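Local coordinates for protein papain inhibitor (Streptomyces mobaraensis, PDB 5NTB) that inhibits the cysteine proteases papain and bromelain and the serine protease trypsin, and serves as a glutamine and lysine donor substrate for transglutaminase, at residues V35-P38 with A39-T43; I83-S86 with Q87-A91. All blocks are in the same frame, centred on the assembly; numbering follows the deposited sequence.

Interaction 1: V35-P38 with A39-T43; sequences VAIP and AAWWT
The indole of W42 meets the end of strand 35-38 with its pyrrole edge: I37 C and P38 O lie in the ring plane there, and W42 NE1 hydrogen-bonds to I37 O at 3.0 Å. That bond is bent at the hydrogen (145°); NE1 sits well above the I37 carbonyl plane, not on a lone pair, and I37 O is tilted somewhat from the W42 ring plane. Beside it, W42 CD1 comes within 3.2 Å of P38 O, and the five-membered ring spans two successive carbonyls. The W41 indole receives P38 O near its plane at the CD1 edge, while I37 CG2 approaches the same CD1 obliquely, at 3.7 Å. The chi1 of I37 (-68°) sets CG1 beside the backbone N and leaves CG2 anti to it, where that methyl meets W41. The P38 ring runs alongside W41, P38 CB standing 4.0 Å from W41 CD1. Ahead of the two indoles the backbone turns over 38-41: P38 O accepts a nearly straight bond from W41 N (3.1 Å, 170°), and the 3-10 segment 39-41 continues with W42 N bonded to A39 O. W41 NE1 bonds to R80 O and its ring meets F108 edge-to-face, whereas W42 packs on L52, C53 and K74. The turn leaves the sheet where strand 35-38 runs parallel to strand 65-75 and antiparallel to strand 82-86, in a chain of the double-psi beta-barrel family.

Interaction 2: I83-S86 with Q87-A91; sequences IDLS and QAAFA
S86 receives the backbone N-H of A89 on its hydroxyl oxygen, an N-cap that starts the short helix 87-90 directly at the end of strand 82-86. S86 OG lies 3.1 Å from A89 N, with the hydrogen bond moderately bent at 154°. A chi1 of 66° puts OG between the backbone N and the carbonyl carbon of S86, which places it within reach of A89 N, three residues on. The same OG is hydrogen-bonded to Q32 O and L34 N, so the buried hydroxyl has three polar partners and ties the helix start to the chain preceding strand 35-38. The carbonyl of S86 makes the first full helical bond, S86 O to F90 N at 2.9 Å, and the N-H points almost straight down the C=O direction.

The tightly packed side is that of L85, A89 and F90, all buried. L85 sets CD1 4.0 Å from F90 CA and CD2 4.2 Å from A89 CB, so its two branches divide between successive residues of the helix. V69 touches both L85 and A89, while I67 adds to the cover of A89. F90 turns its ring away from the strand, CG anti to its backbone N (chi1 -175°), to meet Y14 edge-to-face and to pack on M12 and L96. The other side is looser: Q87 and A88 are partly exposed, and the extended Q87 chain leads away from S86 with contacts to S30 and T16. Next to the capping bond, S86 OG also lies 3.4 Å from A89 CB.

How the interactions relate
Along the chain, interaction 1 comes first, where strand 35-38 passes into the turn that leads to the long loop before strand 57-62. Interaction 2 follows, after strands 57-62 and 65-75, where strand 82-86 gives way to helix 87-90. Each closes only a local turn, and the two stand in series, neither enclosing nor crossing the other. The centres of interaction 1 and interaction 2 are about 15 Å apart, on opposite sides of the chain's centre, yet their strands are antiparallel neighbours in one sheet. A36 N lies 2.8 Å from D84 O, a probable hydrogen bond, and V35 packs on I83 and L85. This strand pair joins two chain exits that leave in opposite directions.

Interaction 1: V35-P38 with A39-T43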
loop_
_atom_site.group_PDB
_atom_site.type_symbol
_atom_site.label_atom_id
_atom_site.label_comp_id
_atom_site.label_asym_id
_atom_site.label_seq_id
_atom_site.Cartn_x
_atom_site.Cartn_y
_atom_site.Cartn_z
ATOM N N VAL A 35 -0.195 -3.716 -0.615
ATOM C CA VAL A 35 -0.331 -2.287 -0.852
ATOM C C VAL A 35 0.615 -1.862 -1.967
ATOM O O VAL A 35 1.718 -2.403 -2.123
ATOM C CB VAL A 35 -0.074 -1.469 0.429
ATOM C CG1 VAL A 35 1.349 -1.603 0.878
ATOM C CG2 VAL A 35 -0.427 0.013 0.216
ATOM N N ALA A 36 0.154 -0.887 -2.750
ATOM C CA ALA A 36 0.979 -0.139 -3.695
ATOM C C ALA A 36 1.329 1.200 -3.065
ATOM O O ALA A 36 0.434 1.951 -2.650
ATOM C CB ALA A 36 0.245 0.055 -5.022
ATOM N N ILE A 37 2.625 1.472 -2.958
ATOM C CA ILE A 37 3.168 2.629 -2.250
ATOM C C ILE A 37 3.433 3.770 -3.231
ATOM O O ILE A 37 3.956 3.538 -4.331
ATOM C CB ILE A 37 4.442 2.228 -1.491
ATOM C CG1 ILE A 37 4.095 1.281 -0.341
ATOM C CG2 ILE A 37 5.251 3.454 -1.009
ATOM C CD1 ILE A 37 3.190 1.882 0.719
ATOM N N PRO A 38 3.090 5.010 -2.874
ATOM C CA PRO A 38 3.315 6.146 -3.783
ATOM C C PRO A 38 4.755 6.256 -4.261
ATOM O O PRO A 38 5.706 5.985 -3.519
ATOM C CB PRO A 38 2.940 7.367 -2.935
ATOM C CG PRO A 38 2.149 6.860 -1.822
ATOM C CD PRO A 38 2.364 5.389 -1.654
ATOM N N ALA A 39 4.895 6.742 -5.502
ATOM C CA ALA A 39 6.191 6.761 -6.169
ATOM C C ALA A 39 7.225 7.578 -5.405
ATOM O O ALA A 39 8.419 7.289 -5.499
ATOM C CB ALA A 39 6.044 7.304 -7.591
ATOM N N ALA A 40 6.797 8.573 -4.627
ATOM C CA ALA A 40 7.756 9.443 -3.949
ATOM C C ALA A 40 8.615 8.705 -2.927
ATOM O O ALA A 40 9.659 9.231 -2.518
ATOM C CB ALA A 40 7.026 10.603 -3.277
ATOM N N TRP A 41 8.233 7.490 -2.534
ATOM C CA TRP A 41 9.007 6.716 -1.579
ATOM C C TRP A 41 10.009 5.782 -2.235
ATOM O O TRP A 41 10.841 5.207 -1.527
ATOM C CB TRP A 41 8.073 5.895 -0.693
ATOM C CG TRP A 41 7.131 6.752 0.086
ATOM C CD1 TRP A 41 5.818 7.009 -0.194
ATOM C CD2 TRP A 41 7.444 7.482 1.276
ATOM N NE1 TRP A 41 5.295 7.867 0.755
ATOM C CE2 TRP A 41 6.278 8.173 1.663
ATOM C CE3 TRP A 41 8.605 7.634 2.044
ATOM C CZ2 TRP A 41 6.237 8.990 2.800
ATOM C CZ3 TRP A 41 8.555 8.436 3.171
ATOM C CH2 TRP A 41 7.384 9.101 3.537
ATOM N N TRP A 42 9.940 5.611 -3.554
ATOM C CA TRP A 42 10.818 4.687 -4.255
ATOM C C TRP A 42 12.139 5.377 -4.574
ATOM O O TRP A 42 12.167 6.566 -4.912
ATOM C CB TRP A 42 10.129 4.169 -5.522
ATOM C CG TRP A 42 8.922 3.326 -5.160
ATOM C CD1 TRP A 42 7.741 3.773 -4.612
ATOM C CD2 TRP A 42 8.799 1.895 -5.256
ATOM N NE1 TRP A 42 6.888 2.709 -4.382
ATOM C CE2 TRP A 42 7.517 1.550 -4.766
ATOM C CE3 TRP A 42 9.643 0.872 -5.718
ATOM C CZ2 TRP A 42 7.068 0.237 -4.717
ATOM C CZ3 TRP A 42 9.189 -0.434 -5.673
ATOM C CH2 TRP A 42 7.908 -0.741 -5.166
ATOM N N THR A 43 13.239 4.625 -4.438
ATOM C CA THR A 43 14.574 5.225 -4.504
ATOM C C THR A 43 15.488 4.577 -5.527
ATOM O O THR A 43 16.293 5.279 -6.146
ATOM C CB THR A 43 15.271 5.177 -3.129
ATOM O OG1 THR A 43 15.208 3.849 -2.582
ATOM C CG2 THR A 43 14.618 6.152 -2.169
#

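Interaction 2: I83-S86 with Q87-A91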
loop_
_atom_site.group_PDB
_atom_site.type_symbol
_atom_site.label_atom_id
_atom_site.label_comp_id
_atom_site.label_asym_id
_atom_site.label_seq_id
_atom_site.Cartn_x
_atom_site.Cartn_y
_atom_site.Cartn_z
ATOM N N ILE A 83 -2.190 5.793 -0.243
ATOM C CA ILE A 83 -1.843 4.405 -0.536
ATOM C C ILE A 83 -2.950 3.772 -1.357
ATOM O O ILE A 83 -4.134 4.079 -1.195
ATOM C CB ILE A 83 -1.565 3.594 0.745
ATOM C CG1 ILE A 83 -2.788 3.560 1.667
ATOM C CG2 ILE A 83 -0.356 4.155 1.455
ATOM C CD1 ILE A 83 -2.588 2.675 2.910
ATOM N N ASP A 84 -2.556 2.852 -2.222
ATOM C CA ASP A 84 -3.478 2.109 -3.078
ATOM C C ASP A 84 -3.436 0.666 -2.583
ATOM O O ASP A 84 -2.521 -0.098 -2.914
ATOM C CB ASP A 84 -3.059 2.240 -4.543
ATOM C CG ASP A 84 -4.219 2.111 -5.527
ATOM O OD1 ASP A 84 -5.389 2.060 -5.116
ATOM O OD2 ASP A 84 -3.939 2.077 -6.742
ATOM N N LEU A 85 -4.401 0.302 -1.751
ATOM C CA LEU A 85 -4.467 -1.049 -1.226
ATOM C C LEU A 85 -5.008 -1.993 -2.280
ATOM O O LEU A 85 -5.747 -1.593 -3.177
ATOM C CB LEU A 85 -5.374 -1.104 0.005
ATOM C CG LEU A 85 -4.810 -0.516 1.287
ATOM C CD1 LEU A 85 -5.935 -0.466 2.312
ATOM C CD2 LEU A 85 -3.676 -1.359 1.824
ATOM N N SER A 86 -4.660 -3.264 -2.159
ATOM C CA SER A 86 -5.423 -4.240 -2.918
ATOM C C SER A 86 -6.901 -4.146 -2.543
ATOM O O SER A 86 -7.262 -3.768 -1.425
ATOM C CB SER A 86 -4.875 -5.641 -2.671
ATOM O OG SER A 86 -5.075 -6.041 -1.325
ATOM N N GLN A 87 -7.757 -4.470 -3.509
ATOM C CA GLN A 87 -9.185 -4.589 -3.241
ATOM C C GLN A 87 -9.441 -5.477 -2.031
ATOM O O GLN A 87 -10.261 -5.147 -1.159
ATOM C CB GLN A 87 -9.877 -5.154 -4.482
ATOM C CG GLN A 87 -11.384 -5.187 -4.390
ATOM C CD GLN A 87 -11.999 -5.907 -5.569
ATOM O OE1 GLN A 87 -12.839 -5.346 -6.255
ATOM N NE2 GLN A 87 -11.564 -7.130 -5.825
ATOM N N ALA A 88 -8.713 -6.591 -1.944
ATOM C CA ALA A 88 -8.908 -7.531 -0.849
ATOM C C ALA A 88 -8.582 -6.902 0.500
ATOM O O ALA A 88 -9.306 -7.114 1.482
ATOM C CB ALA A 88 -8.063 -8.782 -1.092
ATOM N N ALA A 89 -7.499 -6.123 0.577
ATOM C CA ALA A 89 -7.160 -5.491 1.847
ATOM C C ALA A 89 -8.115 -4.351 2.178
ATOM O O ALA A 89 -8.530 -4.195 3.334
ATOM C CB ALA A 89 -5.722 -4.973 1.809
ATOM N N PHE A 90 -8.448 -3.528 1.184
ATOM C CA PHE A 90 -9.326 -2.380 1.416
ATOM C C PHE A 90 -10.648 -2.812 2.033
ATOM O O PHE A 90 -11.138 -2.184 2.981
ATOM C CB PHE A 90 -9.544 -1.665 0.085
ATOM C CG PHE A 90 -10.323 -0.385 0.171
ATOM C CD1 PHE A 90 -11.697 -0.400 0.349
ATOM C CD2 PHE A 90 -9.682 0.837 -0.017
ATOM C CE1 PHE A 90 -12.423 0.783 0.385
ATOM C CE2 PHE A 90 -10.408 2.024 0.011
ATOM C CZ PHE A 90 -11.780 1.989 0.209
ATOM N N ALA A 91 -11.217 -3.911 1.526
ATOM C CA ALA A 91 -12.516 -4.385 1.976
ATOM C C ALA A 91 -12.513 -4.777 3.443
ATOM O O ALA A 91 -13.580 -4.811 4.065
ATOM C CB ALA A 91 -12.939 -5.575 1.123
#